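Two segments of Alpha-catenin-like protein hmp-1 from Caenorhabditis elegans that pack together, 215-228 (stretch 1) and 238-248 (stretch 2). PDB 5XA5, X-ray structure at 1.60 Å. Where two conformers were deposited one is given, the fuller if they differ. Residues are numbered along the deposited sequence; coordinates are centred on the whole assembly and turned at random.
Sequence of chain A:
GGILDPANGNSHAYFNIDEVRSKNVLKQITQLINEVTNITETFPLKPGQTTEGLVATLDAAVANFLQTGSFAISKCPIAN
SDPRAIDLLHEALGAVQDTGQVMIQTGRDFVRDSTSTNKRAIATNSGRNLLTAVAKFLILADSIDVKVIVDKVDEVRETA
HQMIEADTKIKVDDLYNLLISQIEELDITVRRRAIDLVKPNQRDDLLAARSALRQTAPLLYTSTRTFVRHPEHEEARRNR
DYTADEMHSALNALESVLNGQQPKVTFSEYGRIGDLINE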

ATOM      1  N   GLN A 215      -4.052  21.957 -13.303  1.00 24.71           N
ATOM      2  CA  GLN A 215      -4.526  23.058 -14.144  1.00 26.47           C
ATOM      3  C   GLN A 215      -5.595  23.889 -13.450  1.00 28.46           C
ATOM      4  O   GLN A 215      -5.653  25.115 -13.614  1.00 29.95           O
ATOM      5  N   THR A 216      -6.460  23.229 -12.687  1.00 23.74           N
ATOM      6  CA  THR A 216      -7.615  23.902 -12.099  0.77 24.54           C
ATOM      7  C   THR A 216      -7.263  24.728 -10.862  1.00 26.19           C
ATOM      8  O   THR A 216      -7.804  25.810 -10.652  1.00 25.13           O
ATOM      9  N   ALA A 217      -6.354  24.232 -10.027  1.00 22.62           N
ATOM     10  CA  ALA A 217      -6.125  24.955  -8.779  1.00 20.83           C
ATOM     11  C   ALA A 217      -5.643  26.421  -8.961  1.00 23.37           C
ATOM     12  O   ALA A 217      -6.139  27.316  -8.262  1.00 24.04           O
ATOM     13  N   PRO A 218      -4.700  26.683  -9.887  1.00 22.74           N
ATOM     14  CA  PRO A 218      -4.270  28.072 -10.079  1.00 21.88           C
ATOM     15  C   PRO A 218      -5.410  28.953 -10.569  1.00 24.27           C
ATOM     16  O   PRO A 218      -5.459  30.138 -10.226  1.00 24.36           O
ATOM     17  N   LEU A 219      -6.317  28.378 -11.355  1.00 23.50           N
ATOM     18  CA  LEU A 219      -7.465  29.146 -11.837  1.00 24.63           C
ATOM     19  C   LEU A 219      -8.461  29.410 -10.710  1.00 22.82           C
ATOM     20  O   LEU A 219      -9.139  30.440 -10.697  1.00 25.02           O
ATOM     21  N   LEU A 220      -8.576  28.460  -9.793  1.00 22.29           N
ATOM     22  CA  LEU A 220      -9.422  28.653  -8.622  1.00 23.55           C
ATOM     23  C   LEU A 220      -8.860  29.777  -7.757  1.00 25.92           C
ATOM     24  O   LEU A 220      -9.618  30.623  -7.274  1.00 24.87           O
ATOM     25  N   TYR A 221      -7.544  29.799  -7.581  1.00 23.70           N
ATOM     26  CA  TYR A 221      -6.893  30.882  -6.842  1.00 19.61           C
ATOM     27  C   TYR A 221      -7.255  32.233  -7.439  1.00 22.98           C
ATOM     28  O   TYR A 221      -7.698  33.119  -6.731  1.00 24.52           O
ATOM     29  N   THR A 222      -7.068  32.407  -8.745  1.00 25.24           N
ATOM     30  CA  THR A 222      -7.220  33.747  -9.268  1.00 21.84           C
ATOM     31  C   THR A 222      -8.704  34.121  -9.390  1.00 23.91           C
ATOM     32  O   THR A 222      -9.050  35.275  -9.210  1.00 26.36           O
ATOM     33  N   SER A 223      -9.582  33.150  -9.630  1.00 26.38           N
ATOM     34  CA  SER A 223     -11.011  33.450  -9.682  0.60 28.27           C
ATOM     35  C   SER A 223     -11.538  33.832  -8.299  1.00 28.70           C
ATOM     36  O   SER A 223     -12.362  34.739  -8.176  1.00 27.98           O
ATOM     37  N   THR A 224     -11.087  33.148  -7.250  1.00 27.06           N
ATOM     38  CA  THR A 224     -11.516  33.487  -5.891  0.77 25.88           C
ATOM     39  C   THR A 224     -10.961  34.840  -5.453  1.00 26.25           C
ATOM     40  O   THR A 224     -11.638  35.628  -4.803  1.00 29.07           O
ATOM     41  N   ARG A 225      -9.714  35.109  -5.816  1.00 25.93           N
ATOM     42  CA  ARG A 225      -9.084  36.351  -5.413  0.74 22.42           C
ATOM     43  C   ARG A 225      -9.758  37.538  -6.095  1.00 29.61           C
ATOM     44  O   ARG A 225      -9.989  38.565  -5.467  1.00 29.22           O
ATOM     45  N   THR A 226     -10.094  37.387  -7.373  1.00 24.71           N
ATOM     46  CA  THR A 226     -10.760  38.461  -8.105  1.00 26.94           C
ATOM     47  C   THR A 226     -12.161  38.670  -7.534  1.00 32.99           C
ATOM     48  O   THR A 226     -12.614  39.797  -7.372  1.00 34.80           O
ATOM     49  N   PHE A 227     -12.842  37.575  -7.209  1.00 29.09           N
ATOM     50  CA  PHE A 227     -14.212  37.692  -6.708  1.00 31.97           C
ATOM     51  C   PHE A 227     -14.306  38.329  -5.313  1.00 34.93           C
ATOM     52  O   PHE A 227     -15.277  39.031  -5.029  1.00 40.06           O
ATOM     53  N   VAL A 228     -13.328  38.112  -4.430  1.00 29.14           N
ATOM     54  CA  VAL A 228     -13.397  38.742  -3.111  0.52 28.43           C
ATOM     55  C   VAL A 228     -13.186  40.237  -3.251  1.00 38.35           C
ATOM     56  O   VAL A 228     -13.690  41.017  -2.445  1.00 39.35           O
ATOM     57  N   ARG A 238     -19.503  33.732 -11.593  1.00 37.16           N
ATOM     58  CA  ARG A 238     -19.663  32.581 -12.474  1.00 34.04           C
ATOM     59  C   ARG A 238     -18.368  31.816 -12.711  1.00 34.85           C
ATOM     60  O   ARG A 238     -18.330  30.591 -12.643  1.00 36.50           O
ATOM     61  N   ASN A 239     -17.309  32.555 -13.008  1.00 31.44           N
ATOM     62  CA  ASN A 239     -15.999  31.947 -13.202  1.00 28.40           C
ATOM     63  C   ASN A 239     -15.521  31.237 -11.945  1.00 25.54           C
ATOM     64  O   ASN A 239     -14.958  30.157 -12.016  1.00 30.46           O
ATOM     65  N   ARG A 240     -15.750  31.837 -10.787  1.00 33.77           N
ATOM     66  CA  ARG A 240     -15.313  31.192  -9.557  1.00 32.84           C
ATOM     67  C   ARG A 240     -16.120  29.917  -9.307  1.00 31.02           C
ATOM     68  O   ARG A 240     -15.547  28.900  -8.910  1.00 31.70           O
ATOM     69  N   ASP A 241     -17.432  29.962  -9.554  1.00 32.19           N
ATOM     70  CA  ASP A 241     -18.271  28.776  -9.367  1.00 31.89           C
ATOM     71  C   ASP A 241     -17.849  27.671 -10.319  1.00 32.25           C
ATOM     72  O   ASP A 241     -17.812  26.501  -9.946  1.00 29.26           O
ATOM     73  N   TYR A 242     -17.549  28.049 -11.554  1.00 33.40           N
ATOM     74  CA  TYR A 242     -17.203  27.081 -12.583  1.00 32.56           C
ATOM     75  C   TYR A 242     -15.889  26.399 -12.275  1.00 35.74           C
ATOM     76  O   TYR A 242     -15.776  25.169 -12.383  1.00 33.35           O
ATOM     77  N   THR A 243     -14.885  27.175 -11.881  1.00 27.97           N
ATOM     78  CA  THR A 243     -13.583  26.617 -11.556  0.70 27.42           C
ATOM     79  C   THR A 243     -13.663  25.783 -10.277  1.00 29.64           C
ATOM     80  O   THR A 243     -12.984  24.777 -10.139  1.00 30.21           O
ATOM     81  N   ALA A 244     -14.514  26.196  -9.344  1.00 29.49           N
ATOM     82  CA  ALA A 244     -14.744  25.381  -8.149  1.00 29.19           C
ATOM     83  C   ALA A 244     -15.295  23.999  -8.533  1.00 31.06           C
ATOM     84  O   ALA A 244     -14.851  22.982  -7.996  1.00 29.75           O
ATOM     85  N   ASP A 245     -16.266  23.967  -9.449  1.00 28.55           N
ATOM     86  CA  ASP A 245     -16.838  22.695  -9.890  1.00 25.50           C
ATOM     87  C   ASP A 245     -15.773  21.821 -10.529  1.00 32.97           C
ATOM     88  O   ASP A 245     -15.730  20.605 -10.294  1.00 29.62           O
ATOM     89  N   GLU A 246     -14.907  22.441 -11.329  1.00 27.84           N
ATOM     90  CA  GLU A 246     -13.828  21.720 -11.983  1.00 28.97           C
ATOM     91  C   GLU A 246     -12.863  21.143 -10.954  1.00 25.94           C
ATOM     92  O   GLU A 246     -12.385  20.032 -11.110  1.00 30.09           O
ATOM     93  N   MET A 247     -12.586  21.921  -9.912  1.00 26.93           N
ATOM     94  CA  MET A 247     -11.705  21.496  -8.828  1.00 32.22           C
ATOM     95  C   MET A 247     -12.279  20.278  -8.121  1.00 30.56           C
ATOM     96  O   MET A 247     -11.589  19.272  -7.898  1.00 27.79           O
ATOM     97  N   HIS A 248     -13.554  20.378  -7.771  1.00 32.02           N
ATOM     98  CA  HIS A 248     -14.214  19.296  -7.060  0.59 32.02           C
ATOM     99  C   HIS A 248     -14.244  18.023  -7.893  1.00 31.73           C
ATOM    100  O   HIS A 248     -13.993  16.932  -7.363  1.00 27.41           O
TER

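Two nearly antiparallel helices pack here through a small-residue seam, flanked by apolar contacts at one end and by an arginine lying against a phenylalanine edge at the other. Their axes approach to 8.5 Å at 152°, and the contact buries 614 Å² in all.

The centre belongs to S223 and T243, both with CA-to-CB bonds directed toward the partner helix. Their side chains are short enough for the backbones to come close, and with chi1 p in each, S223 OG and T243 OG1 lie 3.0 Å apart in a hydrogen bond in which either could be the donor. Each hydroxyl also lies near carbonyls of its own helix: S223 OG is 3.1 Å from L220 O, and T243 OG1 is 3.1 Å from N239 O. Polar groups can thus be buried here without lacking partners.

One turn away, L220 (t, p) starts sideways but brings its end inward, setting CD1 4.1 Å from A244 CB and CD2 3.9 Å from M247 CG. A244, whose CA-to-CB bond points sideways, meets the leucine with its backbone as well as its methyl: L220 CD1 lies 3.8 Å from A244 N. M247 (t, p, t) points toward stretch 1, and its flexible thioether reaches A217, with SD 4.1 Å from A217 CB. T216 (m) turns its methyl to the opposing backbone, CG2 lying 3.4 Å from M247 N, while its hydroxyl is hydrogen-bonded elsewhere in the structure.

At the other end, R240, whose chi1 of 114° lies between wells, extends along F227 (t). R240 NH1 sits 3.1 Å from F227 CD2, near the ring plane at its edge, and the ring edge lies over one guanidinium face. Water 2 accepts a weak hydrogen bond from R240 NH1 (2.8 Å) and donates to T224 O (2.9 Å). Water 1 bridges the more open side, donating to L219 O (2.8 Å) and to N239 OD1 (3.1 Å).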

ATOM      1  CB  GLN A 215      -5.076  22.510 -15.458  1.00 32.45           C
ATOM      2  CG  GLN A 215      -6.008  23.465 -16.193  1.00 64.10           C
ATOM      3  CD  GLN A 215      -6.971  22.747 -17.118  1.00 93.29           C
ATOM      4  OE1 GLN A 215      -8.175  22.699 -16.862  1.00102.60           O
ATOM      5  NE2 GLN A 215      -6.445  22.182 -18.201  1.00101.73           N
ATOM      6  CB  THR A 216      -8.712  22.883 -11.727  0.77 30.68           C
ATOM      7  OG1 THR A 216      -9.163  22.228 -12.918  0.77 30.81           O
ATOM      8  CG2 THR A 216      -9.880  23.577 -11.069  0.77 29.66           C
ATOM      9  CB  ALA A 217      -5.164  24.166  -7.878  1.00 22.55           C
ATOM     10  CB  PRO A 218      -3.166  27.972 -11.141  1.00 23.42           C
ATOM     11  CG  PRO A 218      -2.703  26.574 -11.073  1.00 30.20           C
ATOM     12  CD  PRO A 218      -3.864  25.740 -10.648  1.00 27.26           C
ATOM     13  CB  LEU A 219      -8.144  28.401 -12.982  1.00 26.80           C
ATOM     14  CG  LEU A 219      -7.313  28.311 -14.263  1.00 32.20           C
ATOM     15  CD1 LEU A 219      -7.900  27.255 -15.182  1.00 37.26           C
ATOM     16  CD2 LEU A 219      -7.281  29.639 -14.980  1.00 36.09           C
ATOM     17  CB  LEU A 220      -9.543  27.355  -7.820  1.00 23.67           C
ATOM     18  CG  LEU A 220     -10.540  27.452  -6.656  1.00 24.40           C
ATOM     19  CD1 LEU A 220     -11.948  27.802  -7.113  1.00 27.69           C
ATOM     20  CD2 LEU A 220     -10.541  26.133  -5.875  1.00 28.81           C
ATOM     21  CB  TYR A 221      -5.371  30.695  -6.831  1.00 23.08           C
ATOM     22  CG  TYR A 221      -4.585  31.900  -6.370  1.00 22.64           C
ATOM     23  CD1 TYR A 221      -4.796  32.452  -5.109  1.00 23.75           C
ATOM     24  CD2 TYR A 221      -3.617  32.476  -7.186  1.00 22.07           C
ATOM     25  CE1 TYR A 221      -4.070  33.552  -4.686  1.00 21.30           C
ATOM     26  CE2 TYR A 221      -2.889  33.573  -6.772  1.00 22.13           C
ATOM     27  CZ  TYR A 221      -3.130  34.113  -5.515  1.00 22.09           C
ATOM     28  OH  TYR A 221      -2.411  35.190  -5.080  1.00 24.41           O
ATOM     29  CB  THR A 222      -6.494  33.929 -10.615  1.00 29.05           C
ATOM     30  OG1 THR A 222      -6.868  32.901 -11.525  1.00 29.18           O
ATOM     31  CG2 THR A 222      -4.991  33.844 -10.402  1.00 28.74           C
ATOM     32  CB  SER A 223     -11.812  32.263 -10.224  0.60 31.60           C
ATOM     33  OG  SER A 223     -11.857  31.229  -9.256  0.60 27.48           O
ATOM     34  CB  THR A 224     -11.102  32.387  -4.852  0.77 24.26           C
ATOM     35  OG1 THR A 224      -9.682  32.178  -4.847  0.77 29.78           O
ATOM     36  CG2 THR A 224     -11.805  31.080  -5.172  0.77 22.91           C
ATOM     37  CB  ARG A 225      -7.594  36.314  -5.750  0.74 24.21           C
ATOM     38  CG  ARG A 225      -6.769  37.387  -5.078  0.74 26.61           C
ATOM     39  CD  ARG A 225      -5.330  37.239  -5.517  0.74 27.52           C
ATOM     40  NE  ARG A 225      -4.399  37.909  -4.618  0.74 28.54           N
ATOM     41  CZ  ARG A 225      -4.044  39.184  -4.731  0.74 28.63           C
ATOM     42  NH1 ARG A 225      -4.555  39.935  -5.702  0.74 28.84           N
ATOM     43  NH2 ARG A 225      -3.179  39.707  -3.871  0.74 33.37           N
ATOM     44  CB  THR A 226     -10.844  38.138  -9.606  1.00 29.86           C
ATOM     45  OG1 THR A 226      -9.531  38.160 -10.179  1.00 32.52           O
ATOM     46  CG2 THR A 226     -11.731  39.150 -10.335  1.00 30.50           C
ATOM     47  CB  PHE A 227     -14.891  36.323  -6.697  1.00 28.75           C
ATOM     48  CG  PHE A 227     -16.324  36.374  -6.265  1.00 32.55           C
ATOM     49  CD1 PHE A 227     -17.249  37.111  -6.985  1.00 39.72           C
ATOM     50  CD2 PHE A 227     -16.744  35.708  -5.127  1.00 40.83           C
ATOM     51  CE1 PHE A 227     -18.575  37.169  -6.578  1.00 48.91           C
ATOM     52  CE2 PHE A 227     -18.064  35.758  -4.720  1.00 51.38           C
ATOM     53  CZ  PHE A 227     -18.978  36.485  -5.447  1.00 48.26           C
ATOM     54  CB  VAL A 228     -12.364  38.183  -2.092  0.52 33.90           C
ATOM     55  CG1 VAL A 228     -12.644  36.749  -1.780  0.52 34.02           C
ATOM     56  CG2 VAL A 228     -10.939  38.373  -2.572  0.52 36.54           C
ATOM     57  CB  ARG A 238     -20.236  33.065 -13.788  1.00 41.39           C
ATOM     58  CG  ARG A 238     -21.692  33.252 -13.668  1.00 57.16           C
ATOM     59  CD  ARG A 238     -22.215  34.045 -14.783  1.00 72.10           C
ATOM     60  NE  ARG A 238     -23.654  34.288 -14.596  1.00 93.48           N
ATOM     61  CZ  ARG A 238     -24.588  33.714 -15.363  1.00107.75           C
ATOM     62  NH1 ARG A 238     -24.193  32.983 -16.407  1.00114.08           N
ATOM     63  NH2 ARG A 238     -25.895  33.955 -15.203  1.00108.17           N
ATOM     64  CB  ASN A 239     -14.986  33.008 -13.624  1.00 37.80           C
ATOM     65  CG  ASN A 239     -13.647  32.419 -13.965  1.00 54.04           C
ATOM     66  OD1 ASN A 239     -12.609  32.971 -13.607  1.00 65.56           O
ATOM     67  ND2 ASN A 239     -13.656  31.285 -14.659  1.00 55.55           N
ATOM     68  CB  ARG A 240     -15.426  32.141  -8.368  1.00 33.46           C
ATOM     69  CG  ARG A 240     -16.459  31.733  -7.339  1.00 58.81           C
ATOM     70  CD  ARG A 240     -16.217  32.363  -5.978  1.00 60.47           C
ATOM     71  NE  ARG A 240     -17.337  32.105  -5.075  1.00 50.03           N
ATOM     72  CZ  ARG A 240     -17.375  32.509  -3.815  1.00 60.12           C
ATOM     73  NH1 ARG A 240     -16.373  33.234  -3.317  1.00 63.61           N
ATOM     74  NH2 ARG A 240     -18.431  32.221  -3.068  1.00 77.06           N
ATOM     75  CB  ASP A 241     -19.752  29.086  -9.578  1.00 31.14           C
ATOM     76  CG  ASP A 241     -20.323  30.030  -8.533  1.00 40.49           C
ATOM     77  OD1 ASP A 241     -19.721  30.156  -7.452  1.00 52.47           O
ATOM     78  OD2 ASP A 241     -21.398  30.605  -8.788  1.00 53.55           O
ATOM     79  CB  TYR A 242     -17.149  27.776 -13.946  1.00 41.49           C
ATOM     80  CG  TYR A 242     -16.709  26.886 -15.078  1.00 43.30           C
ATOM     81  CD1 TYR A 242     -17.640  26.161 -15.807  1.00 54.70           C
ATOM     82  CD2 TYR A 242     -15.369  26.784 -15.431  1.00 51.25           C
ATOM     83  CE1 TYR A 242     -17.250  25.346 -16.847  1.00 58.65           C
ATOM     84  CE2 TYR A 242     -14.970  25.973 -16.471  1.00 55.48           C
ATOM     85  CZ  TYR A 242     -15.913  25.256 -17.173  1.00 57.52           C
ATOM     86  OH  TYR A 242     -15.513  24.448 -18.211  1.00 63.73           O
ATOM     87  CB  THR A 243     -12.512  27.730 -11.431  0.70 31.45           C
ATOM     88  OG1 THR A 243     -12.849  28.631 -10.366  0.70 39.18           O
ATOM     89  CG2 THR A 243     -12.440  28.508 -12.733  0.70 26.66           C
ATOM     90  CB  ALA A 244     -15.691  26.074  -7.198  1.00 27.52           C
ATOM     91  CB  ASP A 245     -17.991  22.915 -10.884  1.00 31.02           C
ATOM     92  CG  ASP A 245     -19.237  23.462 -10.221  1.00 53.19           C
ATOM     93  OD1 ASP A 245     -19.319  23.398  -8.976  1.00 60.77           O
ATOM     94  OD2 ASP A 245     -20.141  23.938 -10.949  1.00 56.76           O
ATOM     95  CB  GLU A 246     -13.062  22.629 -12.940  1.00 39.53           C
ATOM     96  CG  GLU A 246     -13.772  22.902 -14.251  1.00 57.13           C
ATOM     97  CD  GLU A 246     -12.925  23.737 -15.189  1.00 73.90           C
ATOM     98  OE1 GLU A 246     -12.278  24.690 -14.709  1.00 78.79           O
ATOM     99  OE2 GLU A 246     -12.902  23.436 -16.401  1.00 81.26           O
ATOM    100  CB  MET A 247     -11.513  22.647  -7.836  1.00 36.38           C
ATOM    101  CG  MET A 247     -10.594  22.341  -6.683  1.00 40.35           C
ATOM    102  SD  MET A 247      -8.890  22.635  -7.179  1.00 36.29           S
ATOM    103  CE  MET A 247      -8.044  22.321  -5.620  1.00 36.24           C
ATOM    104  CB  HIS A 248     -15.622  19.715  -6.650  0.59 27.73           C
ATOM    105  CG  HIS A 248     -15.641  20.766  -5.588  0.59 32.54           C
ATOM    106  ND1 HIS A 248     -16.569  21.787  -5.567  0.59 32.01           N
ATOM    107  CD2 HIS A 248     -14.843  20.962  -4.511  0.59 39.31           C
ATOM    108  CE1 HIS A 248     -16.341  22.564  -4.523  0.59 37.47           C
ATOM    109  NE2 HIS A 248     -15.300  22.083  -3.864  0.59 34.20           N
TER
HETATM  110  O   HOH W   1      -9.738  31.884 -13.068  1.00 54.29           O
HETATM  111  O   HOH W   2     -13.903  34.488  -3.395  1.00 43.20           O